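Local coordinates for PTS system glucose-specific EIIA component (Mycoplasma capricolum, PDB 2GPR), which probably accepts a phosphoryl group from phospho-HPr on a histidine and passes it to the EIIB domain during glucose uptake by the phosphotransferase system, at residues 23-28 and 121-126; 45-50 and 77-82; 53-58 and 63-68. One frame throughout, in Å; residues are numbered along the deposited sequence.

Contact 1: 23-28 and 121-126; sequences EVEDEV and SIKSPI
An ST turn leading into strand 124-130 of the EIIA beta-sandwich meets the loop that precedes helix 27-30, and Glu25, Ser121 and Lys123 make the polar link between them. Glu25 is the centre of an inverse gamma turn, which turns the loop just before Asp26, the N-cap of the helix. The Glu25 chain bends at its second torsion (chi2 -82°), and its carboxylate reaches the other segment. There the two oxygens divide the work. Ser121 OG donates to Glu25 OE2 at 3.1 Å and comes from well above the carboxylate plane. Ser121 CB sits on that same side of the carboxylate, 3.7 Å from Glu25 CD. Glu25 OE1 takes the charged partner: Lys123 NZ stands 3.4 Å away, a salt bridge whose hydrogen bond is weak. A water spans the same pair, donating to Glu25 OE1 and accepting from Lys123 NZ.

The lysine has a second protein partner. Lys123 NZ donates to Glu23 O at 3.1 Å, almost head-on to the carbonyl. A backbone carbonyl, a carboxylate and a water therefore share one ammonium group. The Lys123 chain crosses that of Glu25 at about a right angle, and its CD passes 3.8 Å from Glu25 OE2. The Glu23 carboxylate turns elsewhere and bonds Thr20 OG1.

Nearby, Leu81 packs on both Glu25 and Ser121. Lys123 lies about 9 Å from His78, side chain to side chain, so the contact is close to the predicted phosphorylation site without including it. Ser121 OG plays two parts. With the oxygen opposite the backbone N (chi1 -179°), it donates to Glu25 and also accepts from Lys123 N at 3.1 Å, the bond that closes the ST turn.

Contact 2: 45-50 and 77-82; sequences NDFHAP and LHIGLD
Phe47 lays one face of its ring against Ile79 in the interior of the EIIA beta-sandwich. The contact joins edge strand 46-48 of the small three-stranded sheet to the end of strand 74-78 in the large antiparallel sheet and to the first residue beyond it, Ile79. Ile79 CG1 sits over the ring in a CH-pi contact, 3.8 Å from the Phe47 ring centroid and 15° off the ring normal. It is offset toward the rim, on the side of CD2, and its shortest approach is 3.7 Å to Phe47 CD2. The Ile79 branch point spreads the contact: CG1 takes the face, while CG2 reaches Phe47 CZ at 4.0 Å. The first torsion of Ile79 (chi1 -60°) places CG1 opposite its own carbonyl carbon, which aims this branch at the ring.

Leu77 adds a smaller apolar touch. It approaches the ring obliquely, and its CD1 comes nearest to Phe47 CB. Ser124, from strand 124-130, touches both Phe47 and Ile79, and Cys14 also packs on the phenylalanine.

The packing lies behind the probable active site. His78, by similarity the residue that takes up the phosphoryl group, stands between Leu77 and Ile79 but points away from Phe47. Its ring meets Phe29 edge-to-face. One side of this stretch thus fills the core while the other carries the histidine. His78 ND1 makes a weak, bent bond of 2.8 Å to Gly80 O, while Phe47 CB rests 4.1 Å from Leu77 CD1 on the core side.

Contact 3: 53-58 and 63-68; sequences GKLVTA and HAFGIQ
Gly66 O is gripped by two successive backbone N-H groups, the mark of a classic beta bulge in the antiparallel hairpin of strands 53-57 and 64-68. Thr57 N gives the straight bond, 3.2 Å to Gly66 O with an N-H...O angle of 176°. Val56 N is nearer the same oxygen, but its bond is bent and weak. Gly66 N returns a bond to Thr57 O at 2.7 Å, in the carbonyl plane and on a lone pair. Before the bulge along strand 53-57, Lys54 and Gln68 form a hydrogen-bonded pair, with Lys54 N 2.7 Å from Gln68 O.

Thr57 CB presses within 3.4 Å of Gly66 CA, where the glycine has no side chain in its way. Val56 CG2 lies 3.5 Å from Gln68 CB, and the two side chains cross at a slant, with this methyl also near the Gln68 amide. The Gln68 chain is extended, with CG opposite the backbone N (chi1 170°), and lies beside Lys54. On the face of Leu55 and Ile67, Leu55 CD2 meets the edge of the Phe65 ring at CD1, 4.0 Å away.

His63, by similarity important for phospho-donor activity and a ligand of a zinc ion shared with glycerol kinase, lies just before strand 64-68. In the large sheet, strand 53-57 lies between 100-101 and 64-68, and strand 64-68 pairs on its other side with 74-78.

In the fold
From the N terminus, the chain passes residues 23-28 and 45-50, runs through the hairpin of contact 3, and reaches 77-82 before 121-126. Contact 3 closes the shortest loop. Contact 2 closes a wider one around it, and contact 1 encloses both, so none cross. Contacts 1 and 2 meet where strands 124-130 and 74-78 pair: Pro125 O lies 2.9 Å from His78 N. Contacts 2 and 3 meet across the next strand pair, with Leu77 O 2.7 Å from Phe65 N. Contact 2 also brings in the small sheet, and contact 1 the loop before helix 27-30. His63, just before strand 64-68, lies near the end of neighbouring strand 74-78, which carries His78.

Contact 1: 23-28 and 121-126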
# COMPACT_ATOMS: atom_id res chain seq x y z
N GLU A 23 3.94 -3.57 14.05
CA GLU A 23 2.65 -4.05 14.48
C GLU A 23 2.06 -5.07 13.53
O GLU A 23 0.88 -5.42 13.64
CB GLU A 23 1.68 -2.91 14.72
CG GLU A 23 2.05 -2.07 15.95
CD GLU A 23 1.67 -0.61 15.81
OE1 GLU A 23 0.37 -0.42 15.74
OE2 GLU A 23 2.49 0.31 15.74
N VAL A 24 2.88 -5.55 12.58
CA VAL A 24 2.49 -6.54 11.58
C VAL A 24 3.04 -7.91 11.92
O VAL A 24 4.22 -8.07 12.18
CB VAL A 24 2.97 -6.12 10.22
CG1 VAL A 24 2.61 -7.18 9.19
CG2 VAL A 24 2.41 -4.75 9.87
N GLU A 25 2.15 -8.89 11.94
CA GLU A 25 2.47 -10.26 12.33
C GLU A 25 3.00 -11.12 11.20
O GLU A 25 2.36 -12.08 10.79
CB GLU A 25 1.23 -10.92 12.93
CG GLU A 25 0.01 -10.67 12.04
CD GLU A 25 -0.58 -9.33 12.32
OE1 GLU A 25 -0.83 -9.16 13.60
OE2 GLU A 25 -0.70 -8.45 11.48
N ASP A 26 4.15 -10.75 10.70
CA ASP A 26 4.77 -11.44 9.60
C ASP A 26 6.22 -10.98 9.44
O ASP A 26 6.48 -9.85 9.03
CB ASP A 26 4.01 -11.16 8.31
CG ASP A 26 4.73 -11.66 7.11
OD1 ASP A 26 5.79 -11.23 6.72
OD2 ASP A 26 4.01 -12.48 6.42
N GLU A 27 7.11 -11.93 9.66
CA GLU A 27 8.55 -11.79 9.59
C GLU A 27 9.00 -10.88 8.48
O GLU A 27 9.72 -9.90 8.68
CB GLU A 27 9.14 -13.21 9.41
CG GLU A 27 10.02 -13.38 8.15
CD GLU A 27 9.68 -14.56 7.25
OE1 GLU A 27 8.82 -15.39 7.52
OE2 GLU A 27 10.46 -14.63 6.18
N VAL A 28 8.54 -11.18 7.27
CA VAL A 28 8.94 -10.42 6.12
C VAL A 28 8.66 -8.92 6.24
O VAL A 28 9.48 -8.07 5.86
CB VAL A 28 8.34 -10.98 4.86
CG1 VAL A 28 8.36 -9.92 3.78
CG2 VAL A 28 9.04 -12.25 4.39
N SER A 121 -4.17 -11.94 8.85
CA SER A 121 -4.41 -10.54 9.16
C SER A 121 -4.79 -9.72 7.94
O SER A 121 -4.26 -9.96 6.87
CB SER A 121 -3.19 -9.93 9.82
OG SER A 121 -3.46 -8.58 10.12
N ILE A 122 -5.71 -8.73 8.11
CA ILE A 122 -6.05 -7.81 7.02
C ILE A 122 -5.26 -6.50 7.10
O ILE A 122 -5.40 -5.61 6.27
CB ILE A 122 -7.53 -7.56 6.74
CG1 ILE A 122 -8.22 -6.93 7.93
CG2 ILE A 122 -8.26 -8.80 6.26
CD1 ILE A 122 -9.11 -5.77 7.51
N LYS A 123 -4.45 -6.39 8.13
CA LYS A 123 -3.60 -5.24 8.25
C LYS A 123 -2.75 -5.24 6.99
O LYS A 123 -2.18 -6.27 6.68
CB LYS A 123 -2.75 -5.42 9.47
CG LYS A 123 -3.45 -5.02 10.76
CD LYS A 123 -2.47 -5.16 11.93
CE LYS A 123 -3.10 -5.68 13.20
NZ LYS A 123 -2.09 -6.08 14.20
N SER A 124 -2.81 -4.16 6.21
CA SER A 124 -2.18 -4.05 4.91
C SER A 124 -0.91 -3.23 4.86
O SER A 124 -0.95 -2.04 5.09
CB SER A 124 -3.17 -3.55 3.89
OG SER A 124 -4.30 -4.44 3.82
N PRO A 125 0.19 -3.86 4.44
CA PRO A 125 1.45 -3.16 4.41
C PRO A 125 1.71 -2.29 3.18
O PRO A 125 1.36 -2.62 2.04
CB PRO A 125 2.53 -4.19 4.62
CG PRO A 125 1.84 -5.50 4.99
CD PRO A 125 0.36 -5.30 4.76
N ILE A 126 2.36 -1.16 3.44
CA ILE A 126 2.78 -0.19 2.43
C ILE A 126 4.31 -0.08 2.48
O ILE A 126 4.88 0.58 3.37
CB ILE A 126 2.20 1.23 2.70
CG1 ILE A 126 0.72 1.21 3.04
CG2 ILE A 126 2.46 2.15 1.51
CD1 ILE A 126 -0.11 0.51 1.97
O HOH W 1 -1.40 -7.97 16.43

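Contact 2: 45-50 and 77-82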
# COMPACT_ATOMS: atom_id res chain seq x y z
N ASN A 45 -13.32 -0.85 2.33
CA ASN A 45 -13.00 -1.96 1.47
C ASN A 45 -12.18 -1.59 0.29
O ASN A 45 -11.30 -2.36 -0.17
CB ASN A 45 -14.26 -2.64 1.00
CG ASN A 45 -15.23 -2.72 2.14
OD1 ASN A 45 -16.03 -1.78 2.31
ND2 ASN A 45 -15.02 -3.69 3.06
N ASP A 46 -12.46 -0.39 -0.19
CA ASP A 46 -11.75 0.16 -1.32
C ASP A 46 -10.30 0.56 -1.03
O ASP A 46 -9.97 1.26 -0.08
CB ASP A 46 -12.58 1.21 -2.04
CG ASP A 46 -14.05 0.76 -2.16
OD1 ASP A 46 -14.19 -0.52 -2.41
OD2 ASP A 46 -15.01 1.53 -2.08
N PHE A 47 -9.40 0.01 -1.81
CA PHE A 47 -8.04 0.34 -1.67
C PHE A 47 -7.71 1.14 -2.90
O PHE A 47 -8.12 0.74 -4.00
CB PHE A 47 -7.17 -0.89 -1.52
CG PHE A 47 -7.31 -1.55 -0.19
CD1 PHE A 47 -8.49 -2.23 0.13
CD2 PHE A 47 -6.28 -1.49 0.75
CE1 PHE A 47 -8.62 -2.82 1.38
CE2 PHE A 47 -6.40 -2.07 2.01
CZ PHE A 47 -7.61 -2.70 2.33
N HIS A 48 -7.06 2.31 -2.69
CA HIS A 48 -6.76 3.23 -3.75
C HIS A 48 -5.29 3.37 -3.90
O HIS A 48 -4.57 3.07 -3.00
CB HIS A 48 -7.36 4.63 -3.47
CG HIS A 48 -8.85 4.70 -3.58
ND1 HIS A 48 -9.66 4.32 -2.53
CD2 HIS A 48 -9.66 5.04 -4.62
CE1 HIS A 48 -10.93 4.47 -2.95
NE2 HIS A 48 -10.96 4.90 -4.20
N ALA A 49 -4.84 3.88 -5.02
CA ALA A 49 -3.46 4.13 -5.20
C ALA A 49 -2.93 5.25 -4.25
O ALA A 49 -3.46 6.36 -4.16
CB ALA A 49 -3.22 4.46 -6.67
N PRO A 50 -1.82 4.95 -3.61
CA PRO A 50 -1.13 5.86 -2.69
C PRO A 50 -0.33 6.95 -3.38
O PRO A 50 -0.02 7.96 -2.79
CB PRO A 50 -0.15 4.98 -1.93
CG PRO A 50 -0.35 3.52 -2.39
CD PRO A 50 -1.50 3.51 -3.38
N LEU A 77 1.79 -1.98 -2.08
CA LEU A 77 0.55 -2.07 -1.32
C LEU A 77 0.21 -3.57 -1.30
O LEU A 77 0.11 -4.20 -2.35
CB LEU A 77 -0.60 -1.32 -2.04
CG LEU A 77 -1.87 -0.98 -1.24
CD1 LEU A 77 -3.11 -1.26 -2.06
CD2 LEU A 77 -1.95 -1.52 0.20
N HIS A 78 0.04 -4.13 -0.12
CA HIS A 78 -0.21 -5.50 0.03
C HIS A 78 -1.33 -5.71 0.98
O HIS A 78 -1.14 -5.45 2.16
CB HIS A 78 1.06 -6.09 0.58
CG HIS A 78 0.99 -7.56 0.76
ND1 HIS A 78 0.14 -8.12 1.70
CD2 HIS A 78 1.72 -8.56 0.17
CE1 HIS A 78 0.37 -9.42 1.67
NE2 HIS A 78 1.29 -9.72 0.75
N ILE A 79 -2.52 -6.06 0.46
CA ILE A 79 -3.66 -6.21 1.31
C ILE A 79 -3.55 -7.39 2.21
O ILE A 79 -3.37 -8.50 1.74
CB ILE A 79 -4.98 -6.20 0.58
CG1 ILE A 79 -5.13 -4.89 -0.16
CG2 ILE A 79 -6.13 -6.37 1.62
CD1 ILE A 79 -4.43 -4.89 -1.49
N GLY A 80 -3.70 -7.14 3.53
CA GLY A 80 -3.64 -8.18 4.57
C GLY A 80 -2.35 -9.01 4.54
O GLY A 80 -1.30 -8.58 4.11
N LEU A 81 -2.47 -10.21 5.03
CA LEU A 81 -1.40 -11.15 5.13
C LEU A 81 -1.91 -12.50 4.53
O LEU A 81 -3.10 -12.83 4.61
CB LEU A 81 -1.02 -11.30 6.63
CG LEU A 81 0.11 -10.38 7.13
CD1 LEU A 81 0.11 -9.01 6.47
CD2 LEU A 81 0.01 -10.19 8.63
N ASP A 82 -1.01 -13.26 3.86
CA ASP A 82 -1.27 -14.57 3.20
C ASP A 82 -2.27 -14.60 2.08
O ASP A 82 -2.47 -15.64 1.48
CB ASP A 82 -1.39 -15.82 4.11
CG ASP A 82 -0.08 -16.48 4.39
OD1 ASP A 82 1.00 -16.04 3.99
OD2 ASP A 82 -0.21 -17.53 5.19

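Contact 3: 53-58 and 63-68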
# COMPACT_ATOMS: atom_id res chain seq x y z
N GLY A 53 1.84 6.35 -10.67
CA GLY A 53 2.94 5.61 -11.30
C GLY A 53 2.40 4.49 -12.13
O GLY A 53 1.22 4.53 -12.50
N LYS A 54 3.23 3.50 -12.40
CA LYS A 54 2.86 2.34 -13.19
C LYS A 54 2.67 1.10 -12.35
O LYS A 54 3.52 0.74 -11.50
CB LYS A 54 3.93 2.02 -14.18
CG LYS A 54 3.36 1.72 -15.53
CD LYS A 54 4.18 0.69 -16.26
CE LYS A 54 5.64 1.06 -16.37
NZ LYS A 54 6.30 0.15 -17.30
N LEU A 55 1.56 0.43 -12.58
CA LEU A 55 1.28 -0.80 -11.87
C LEU A 55 2.25 -1.83 -12.45
O LEU A 55 1.91 -2.63 -13.35
CB LEU A 55 -0.16 -1.26 -12.15
CG LEU A 55 -1.01 -1.69 -10.96
CD1 LEU A 55 -2.38 -2.17 -11.44
CD2 LEU A 55 -0.37 -2.82 -10.21
N VAL A 56 3.49 -1.74 -12.02
CA VAL A 56 4.53 -2.63 -12.50
C VAL A 56 4.34 -3.99 -11.95
O VAL A 56 4.74 -4.93 -12.58
CB VAL A 56 5.92 -2.13 -12.13
CG1 VAL A 56 6.96 -3.17 -12.55
CG2 VAL A 56 6.18 -0.78 -12.81
N THR A 57 3.75 -4.07 -10.74
CA THR A 57 3.47 -5.35 -10.06
C THR A 57 2.01 -5.60 -9.86
O THR A 57 1.40 -4.98 -9.03
CB THR A 57 4.00 -5.42 -8.63
OG1 THR A 57 5.42 -5.41 -8.57
CG2 THR A 57 3.43 -6.67 -8.00
N ALA A 58 1.46 -6.59 -10.47
CA ALA A 58 0.10 -6.89 -10.15
C ALA A 58 -0.05 -8.38 -10.19
O ALA A 58 0.91 -9.05 -10.44
CB ALA A 58 -0.88 -6.14 -11.06
N HIS A 63 -4.09 -9.38 -4.76
CA HIS A 63 -3.90 -9.09 -3.34
C HIS A 63 -2.77 -8.10 -3.07
O HIS A 63 -2.56 -7.70 -1.91
CB HIS A 63 -3.60 -10.40 -2.58
CG HIS A 63 -2.28 -10.95 -3.06
ND1 HIS A 63 -2.08 -11.33 -4.39
CD2 HIS A 63 -1.09 -11.12 -2.41
CE1 HIS A 63 -0.80 -11.73 -4.51
NE2 HIS A 63 -0.19 -11.64 -3.34
N ALA A 64 -2.00 -7.77 -4.12
CA ALA A 64 -0.87 -6.89 -3.94
C ALA A 64 -0.64 -5.99 -5.16
O ALA A 64 -0.78 -6.43 -6.27
CB ALA A 64 0.32 -7.74 -3.59
N PHE A 65 -0.34 -4.70 -4.98
CA PHE A 65 -0.20 -3.84 -6.11
C PHE A 65 1.09 -3.09 -6.04
O PHE A 65 1.31 -2.44 -5.07
CB PHE A 65 -1.39 -2.85 -6.11
CG PHE A 65 -2.69 -3.58 -6.26
CD1 PHE A 65 -3.15 -3.91 -7.54
CD2 PHE A 65 -3.40 -4.08 -5.17
CE1 PHE A 65 -4.33 -4.64 -7.73
CE2 PHE A 65 -4.59 -4.80 -5.34
CZ PHE A 65 -5.06 -5.08 -6.62
N GLY A 66 1.89 -3.17 -7.09
CA GLY A 66 3.18 -2.50 -7.17
C GLY A 66 3.15 -1.29 -8.11
O GLY A 66 2.78 -1.36 -9.30
N ILE A 67 3.54 -0.14 -7.57
CA ILE A 67 3.49 1.09 -8.33
C ILE A 67 4.84 1.68 -8.38
O ILE A 67 5.56 1.75 -7.39
CB ILE A 67 2.42 2.09 -7.81
CG1 ILE A 67 0.98 1.54 -8.01
CG2 ILE A 67 2.56 3.43 -8.55
CD1 ILE A 67 -0.00 1.84 -6.89
N GLN A 68 5.22 2.04 -9.56
CA GLN A 68 6.51 2.62 -9.76
C GLN A 68 6.28 4.03 -10.29
O GLN A 68 5.60 4.22 -11.28
CB GLN A 68 7.38 1.68 -10.66
CG GLN A 68 8.73 2.21 -11.22
CD GLN A 68 9.08 1.58 -12.58
OE1 GLN A 68 8.66 2.07 -13.66
NE2 GLN A 68 9.80 0.45 -12.53